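Local coordinates for protein nucleoside-diphosphate-sugar epimerase (Pseudomonas aeruginosa, PDB 2X4G) that probably acts as an NAD(P)-dependent epimerase or dehydratase on nucleotide-linked sugars, at residues L122-M130 against Y155-A166. Sequence-based numbering, arbitrary orientation.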
ATOM      1  N   LEU A 122      19.994 -21.239 -18.117  1.00 41.34           N
ATOM      2  CA  LEU A 122      19.302 -21.474 -16.844  1.00 40.51           C
ATOM      3  C   LEU A 122      18.637 -20.182 -16.428  1.00 40.13           C
ATOM      4  O   LEU A 122      19.288 -19.131 -16.358  1.00 39.29           O
ATOM      5  CB  LEU A 122      20.253 -21.942 -15.731  1.00 39.77           C
ATOM      6  CG  LEU A 122      19.614 -22.138 -14.350  1.00 38.90           C
ATOM      7  CD1 LEU A 122      18.883 -23.461 -14.264  1.00 39.73           C
ATOM      8  CD2 LEU A 122      20.651 -22.072 -13.276  1.00 39.33           C
ATOM      9  N   TYR A 123      17.341 -20.278 -16.151  1.00 40.10           N
ATOM     10  CA  TYR A 123      16.548 -19.148 -15.745  1.00 40.07           C
ATOM     11  C   TYR A 123      16.263 -19.326 -14.269  1.00 39.69           C
ATOM     12  O   TYR A 123      15.895 -20.413 -13.829  1.00 39.95           O
ATOM     13  CB  TYR A 123      15.245 -19.090 -16.548  1.00 41.11           C
ATOM     14  CG  TYR A 123      14.257 -18.186 -15.899  1.00 42.13           C
ATOM     15  CD1 TYR A 123      13.288 -18.693 -15.054  1.00 43.42           C
ATOM     16  CD2 TYR A 123      14.340 -16.814 -16.056  1.00 42.92           C
ATOM     17  CE1 TYR A 123      12.394 -17.860 -14.406  1.00 44.40           C
ATOM     18  CE2 TYR A 123      13.459 -15.970 -15.409  1.00 44.15           C
ATOM     19  CZ  TYR A 123      12.487 -16.505 -14.587  1.00 44.98           C
ATOM     20  OH  TYR A 123      11.607 -15.691 -13.932  1.00 46.96           O
ATOM     21  N   VAL A 124      16.445 -18.268 -13.488  1.00 39.48           N
ATOM     22  CA  VAL A 124      16.255 -18.373 -12.044  1.00 38.91           C
ATOM     23  C   VAL A 124      14.815 -18.054 -11.702  1.00 39.08           C
ATOM     24  O   VAL A 124      14.385 -16.901 -11.805  1.00 38.45           O
ATOM     25  CB  VAL A 124      17.194 -17.452 -11.265  1.00 38.21           C
ATOM     26  CG1 VAL A 124      17.045 -17.712  -9.786  1.00 38.02           C
ATOM     27  CG2 VAL A 124      18.619 -17.713 -11.686  1.00 38.55           C
ATOM     28  N   GLY A 125      14.081 -19.088 -11.301  1.00 39.23           N
ATOM     29  CA  GLY A 125      12.679 -18.942 -10.924  1.00 40.20           C
ATOM     30  C   GLY A 125      12.376 -18.823  -9.428  1.00 39.88           C
ATOM     31  O   GLY A 125      13.271 -18.620  -8.600  1.00 39.59           O
ATOM     32  N   SER A 126      11.098 -18.969  -9.098  1.00 40.43           N
ATOM     33  CA  SER A 126      10.612 -18.835  -7.747  1.00 40.70           C
ATOM     34  C   SER A 126       9.652 -19.943  -7.409  1.00 42.21           C
ATOM     35  O   SER A 126       8.945 -20.461  -8.272  1.00 43.07           O
ATOM     36  CB  SER A 126       9.866 -17.538  -7.598  1.00 40.87           C
ATOM     37  OG  SER A 126       9.052 -17.592  -6.452  1.00 41.20           O
ATOM     38  N   ALA A 127       9.602 -20.271  -6.125  1.00 43.07           N
ATOM     39  CA  ALA A 127       8.785 -21.360  -5.631  1.00 44.29           C
ATOM     40  C   ALA A 127       7.335 -20.923  -5.550  1.00 46.16           C
ATOM     41  O   ALA A 127       6.447 -21.751  -5.312  1.00 47.27           O
ATOM     42  CB  ALA A 127       9.278 -21.804  -4.267  1.00 43.62           C
ATOM     43  N   TYR A 128       7.103 -19.617  -5.717  1.00 47.09           N
ATOM     44  CA  TYR A 128       5.750 -19.056  -5.730  1.00 48.54           C
ATOM     45  C   TYR A 128       5.047 -19.285  -7.073  1.00 49.52           C
ATOM     46  O   TYR A 128       3.816 -19.116  -7.171  1.00 51.06           O
ATOM     47  CB  TYR A 128       5.775 -17.579  -5.340  1.00 48.40           C
ATOM     48  CG  TYR A 128       6.110 -17.357  -3.881  1.00 50.13           C
ATOM     49  CD1 TYR A 128       5.110 -17.252  -2.920  1.00 52.91           C
ATOM     50  CD2 TYR A 128       7.429 -17.264  -3.452  1.00 50.35           C
ATOM     51  CE1 TYR A 128       5.427 -17.056  -1.570  1.00 53.54           C
ATOM     52  CE2 TYR A 128       7.748 -17.069  -2.109  1.00 50.20           C
ATOM     53  CZ  TYR A 128       6.750 -16.969  -1.181  1.00 52.15           C
ATOM     54  OH  TYR A 128       7.075 -16.781   0.145  1.00 53.88           O
ATOM     55  N   ALA A 129       5.808 -19.706  -8.090  1.00 49.03           N
ATOM     56  CA  ALA A 129       5.215 -20.209  -9.333  1.00 50.10           C
ATOM     57  C   ALA A 129       4.493 -21.553  -9.116  1.00 51.06           C
ATOM     58  O   ALA A 129       3.776 -22.012  -9.990  1.00 52.14           O
ATOM     59  CB  ALA A 129       6.274 -20.343 -10.439  1.00 49.00           C
ATOM     60  N   MET A 130       4.683 -22.176  -7.959  1.00 51.33           N
ATOM     61  CA  MET A 130       4.078 -23.462  -7.675  1.00 52.66           C
ATOM     62  C   MET A 130       2.935 -23.261  -6.703  1.00 53.24           C
ATOM     63  O   MET A 130       2.992 -22.358  -5.869  1.00 52.27           O
ATOM     64  CB  MET A 130       5.095 -24.414  -7.056  1.00 52.44           C
ATOM     65  CG  MET A 130       6.449 -24.464  -7.750  1.00 54.04           C
ATOM     66  SD  MET A 130       7.532 -25.680  -6.935  1.00 61.11           S
ATOM     67  CE  MET A 130       7.690 -25.012  -5.272  1.00 58.81           C
ATOM     68  N   TYR A 155       1.898 -10.960  -7.146  1.00 54.99           N
ATOM     69  CA  TYR A 155       3.236 -11.524  -6.980  1.00 53.10           C
ATOM     70  C   TYR A 155       3.292 -12.945  -7.520  1.00 52.25           C
ATOM     71  O   TYR A 155       4.136 -13.259  -8.368  1.00 51.51           O
ATOM     72  CB  TYR A 155       3.660 -11.516  -5.503  1.00 52.72           C
ATOM     73  CG  TYR A 155       5.111 -11.853  -5.302  1.00 52.06           C
ATOM     74  CD1 TYR A 155       6.097 -10.962  -5.703  1.00 54.37           C
ATOM     75  CD2 TYR A 155       5.502 -13.060  -4.740  1.00 51.49           C
ATOM     76  CE1 TYR A 155       7.441 -11.256  -5.537  1.00 54.52           C
ATOM     77  CE2 TYR A 155       6.840 -13.370  -4.575  1.00 51.74           C
ATOM     78  CZ  TYR A 155       7.813 -12.464  -4.974  1.00 53.33           C
ATOM     79  OH  TYR A 155       9.164 -12.735  -4.831  1.00 53.40           O
ATOM     80  N   VAL A 156       2.397 -13.799  -7.014  1.00 52.21           N
ATOM     81  CA  VAL A 156       2.293 -15.192  -7.470  1.00 51.62           C
ATOM     82  C   VAL A 156       2.063 -15.237  -8.975  1.00 52.66           C
ATOM     83  O   VAL A 156       2.591 -16.106  -9.655  1.00 52.56           O
ATOM     84  CB  VAL A 156       1.114 -15.955  -6.793  1.00 52.36           C
ATOM     85  CG1 VAL A 156       0.783 -17.238  -7.564  1.00 51.61           C
ATOM     86  CG2 VAL A 156       1.412 -16.254  -5.336  1.00 49.41           C
ATOM     87  N   LEU A 157       1.273 -14.290  -9.488  1.00 53.76           N
ATOM     88  CA  LEU A 157       0.869 -14.288 -10.886  1.00 54.44           C
ATOM     89  C   LEU A 157       2.064 -14.002 -11.773  1.00 53.42           C
ATOM     90  O   LEU A 157       2.316 -14.690 -12.767  1.00 52.95           O
ATOM     91  CB  LEU A 157      -0.211 -13.240 -11.095  1.00 55.99           C
ATOM     92  CG  LEU A 157      -1.038 -13.415 -12.361  1.00 58.47           C
ATOM     93  CD1 LEU A 157      -1.817 -14.720 -12.325  1.00 60.20           C
ATOM     94  CD2 LEU A 157      -1.991 -12.241 -12.535  1.00 61.47           C
ATOM     95  N   CYS A 158       2.809 -12.981 -11.387  1.00 52.89           N
ATOM     96  CA  CYS A 158       4.039 -12.637 -12.060  1.00 52.41           C
ATOM     97  C   CYS A 158       5.030 -13.811 -12.007  1.00 50.94           C
ATOM     98  O   CYS A 158       5.618 -14.213 -13.011  1.00 50.49           O
ATOM     99  CB  CYS A 158       4.626 -11.384 -11.422  1.00 51.99           C
ATOM    100  SG  CYS A 158       6.314 -11.115 -11.911  1.00 54.47           S
ATOM    101  N   LYS A 159       5.188 -14.393 -10.833  1.00 50.45           N
ATOM    102  CA  LYS A 159       6.082 -15.541 -10.692  1.00 49.64           C
ATOM    103  C   LYS A 159       5.595 -16.774 -11.451  1.00 49.41           C
ATOM    104  O   LYS A 159       6.399 -17.539 -11.961  1.00 50.18           O
ATOM    105  CB  LYS A 159       6.346 -15.844  -9.206  1.00 49.17           C
ATOM    106  CG  LYS A 159       7.676 -15.245  -8.675  1.00 49.77           C
ATOM    107  CD  LYS A 159       7.883 -13.750  -8.999  1.00 53.08           C
ATOM    108  CE  LYS A 159       9.335 -13.307  -8.786  1.00 53.33           C
ATOM    109  NZ  LYS A 159      10.310 -14.203  -9.507  1.00 54.65           N
ATOM    110  N   TRP A 160       4.291 -16.961 -11.550  1.00 49.58           N
ATOM    111  CA  TRP A 160       3.740 -18.054 -12.356  1.00 49.35           C
ATOM    112  C   TRP A 160       4.007 -17.823 -13.831  1.00 49.13           C
ATOM    113  O   TRP A 160       4.328 -18.752 -14.550  1.00 49.05           O
ATOM    114  CB  TRP A 160       2.229 -18.199 -12.132  1.00 50.49           C
ATOM    115  CG  TRP A 160       1.549 -19.042 -13.162  1.00 50.08           C
ATOM    116  CD1 TRP A 160       1.413 -20.388 -13.146  1.00 49.29           C
ATOM    117  CD2 TRP A 160       0.917 -18.587 -14.364  1.00 50.13           C
ATOM    118  NE1 TRP A 160       0.739 -20.812 -14.262  1.00 50.02           N
ATOM    119  CE2 TRP A 160       0.423 -19.725 -15.030  1.00 50.96           C
ATOM    120  CE3 TRP A 160       0.720 -17.328 -14.943  1.00 50.04           C
ATOM    121  CZ2 TRP A 160      -0.269 -19.645 -16.246  1.00 52.60           C
ATOM    122  CZ3 TRP A 160       0.045 -17.248 -16.157  1.00 51.64           C
ATOM    123  CH2 TRP A 160      -0.446 -18.398 -16.792  1.00 52.50           C
ATOM    124  N   ALA A 161       3.846 -16.586 -14.282  1.00 49.33           N
ATOM    125  CA  ALA A 161       4.039 -16.259 -15.701  1.00 49.73           C
ATOM    126  C   ALA A 161       5.477 -16.518 -16.164  1.00 48.44           C
ATOM    127  O   ALA A 161       5.705 -17.210 -17.147  1.00 48.30           O
ATOM    128  CB  ALA A 161       3.656 -14.817 -15.965  1.00 50.17           C
ATOM    129  N   LEU A 162       6.442 -15.956 -15.442  1.00 47.59           N
ATOM    130  CA  LEU A 162       7.855 -16.136 -15.767  1.00 46.48           C
ATOM    131  C   LEU A 162       8.225 -17.618 -15.803  1.00 46.55           C
ATOM    132  O   LEU A 162       9.032 -18.056 -16.634  1.00 46.00           O
ATOM    133  CB  LEU A 162       8.718 -15.388 -14.755  1.00 45.14           C
ATOM    134  CG  LEU A 162       8.614 -13.844 -14.785  1.00 45.14           C
ATOM    135  CD1 LEU A 162       9.161 -13.151 -13.507  1.00 39.88           C
ATOM    136  CD2 LEU A 162       9.301 -13.287 -16.052  1.00 44.63           C
ATOM    137  N   ASP A 163       7.621 -18.396 -14.913  1.00 47.14           N
ATOM    138  CA  ASP A 163       7.812 -19.843 -14.937  1.00 47.88           C
ATOM    139  C   ASP A 163       7.233 -20.470 -16.215  1.00 49.62           C
ATOM    140  O   ASP A 163       7.920 -21.220 -16.906  1.00 49.78           O
ATOM    141  CB  ASP A 163       7.193 -20.493 -13.703  1.00 47.87           C
ATOM    142  CG  ASP A 163       7.686 -21.911 -13.491  1.00 48.06           C
ATOM    143  OD1 ASP A 163       6.976 -22.865 -13.897  1.00 48.74           O
ATOM    144  OD2 ASP A 163       8.788 -22.072 -12.921  1.00 46.58           O
ATOM    145  N   GLU A 164       5.974 -20.163 -16.517  1.00 51.32           N
ATOM    146  CA  GLU A 164       5.345 -20.595 -17.765  1.00 53.46           C
ATOM    147  C   GLU A 164       6.117 -20.200 -19.002  1.00 53.27           C
ATOM    148  O   GLU A 164       6.214 -20.980 -19.942  1.00 53.80           O
ATOM    149  CB  GLU A 164       3.934 -20.022 -17.895  1.00 55.34           C
ATOM    150  CG  GLU A 164       2.840 -20.950 -17.363  1.00 59.19           C
ATOM    151  CD  GLU A 164       2.581 -22.169 -18.247  1.00 63.56           C
ATOM    152  OE1 GLU A 164       1.967 -23.135 -17.730  1.00 66.55           O
ATOM    153  OE2 GLU A 164       2.985 -22.170 -19.438  1.00 65.99           O
ATOM    154  N   GLN A 165       6.629 -18.975 -19.004  1.00 53.14           N
ATOM    155  CA  GLN A 165       7.398 -18.439 -20.124  1.00 53.57           C
ATOM    156  C   GLN A 165       8.643 -19.263 -20.393  1.00 53.33           C
ATOM    157  O   GLN A 165       8.923 -19.612 -21.544  1.00 54.01           O
ATOM    158  CB  GLN A 165       7.813 -17.002 -19.838  1.00 53.05           C
ATOM    159  CG  GLN A 165       8.555 -16.314 -20.978  1.00 53.39           C
ATOM    160  CD  GLN A 165       9.034 -14.920 -20.604  1.00 53.13           C
ATOM    161  OE1 GLN A 165       9.512 -14.705 -19.480  1.00 51.54           O
ATOM    162  NE2 GLN A 165       8.917 -13.965 -21.542  1.00 52.22           N
ATOM    163  N   ALA A 166       9.388 -19.566 -19.335  1.00 52.88           N
ATOM    164  CA  ALA A 166      10.612 -20.359 -19.467  1.00 52.92           C
ATOM    165  C   ALA A 166      10.317 -21.764 -20.020  1.00 54.05           C
ATOM    166  O   ALA A 166      10.956 -22.213 -20.982  1.00 54.09           O
ATOM    167  CB  ALA A 166      11.361 -20.431 -18.128  1.00 51.82           C
TER
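Y155 turns the CE2 edge of its ring onto one face of Y128, an edge-to-face pair with centroids 5.7 Å apart and planes at 73°. CE2 sits off-centre, toward the rim of the Y128 ring near CG and CD2. Y155 CG lies anti to its own backbone nitrogen (chi1 -170°), which carries the ring out from the helix flank to Y128; K159 CD lies over one Y155 face, offset toward the rim. The K159 chain, bent at chi2 and chi4, passes S126 with its CG 3.3 Å from S126 CB, while NZ curls back to within 3.9 Å of that same CB. S126 OG is held by an ST turn, accepting Y128 N at 2.9 Å, and lies in the plane of the Y128 ring at its edge. Y155 OH is 5.1 Å from S126 OG and 5.0 Å from K159 NZ, so no direct bond joins them in this model. Y155 and K159 are four residues apart, as in the YxxxK motif, and together with S126 are consistent with the catalytic group of short-chain dehydrogenases. The Y128 hydroxyl points elsewhere and bonds to R214.

Beyond this cluster the 3-10 turn 127-129 settles onto the helix through A129. Its methyl rests on K159 O and D163 CB, and A129 and W160 are the closest-lying backbone pair, with CA atoms 4.0 Å apart. V156 CG1 touches the Y128 carbonyl oxygen. D163 turns its carboxylate to R167 and R238. At the strand end, Y123 crosses L162 at about a right angle, and its CD1 meets A166 CB at 4.0 Å.

Strand 121-124 lies between parallel strands 80-83 and 176-185 of the Rossmann sheet; helix 154-171 packs beside helix 98-116, whose Y110 touches both Y123 and A166.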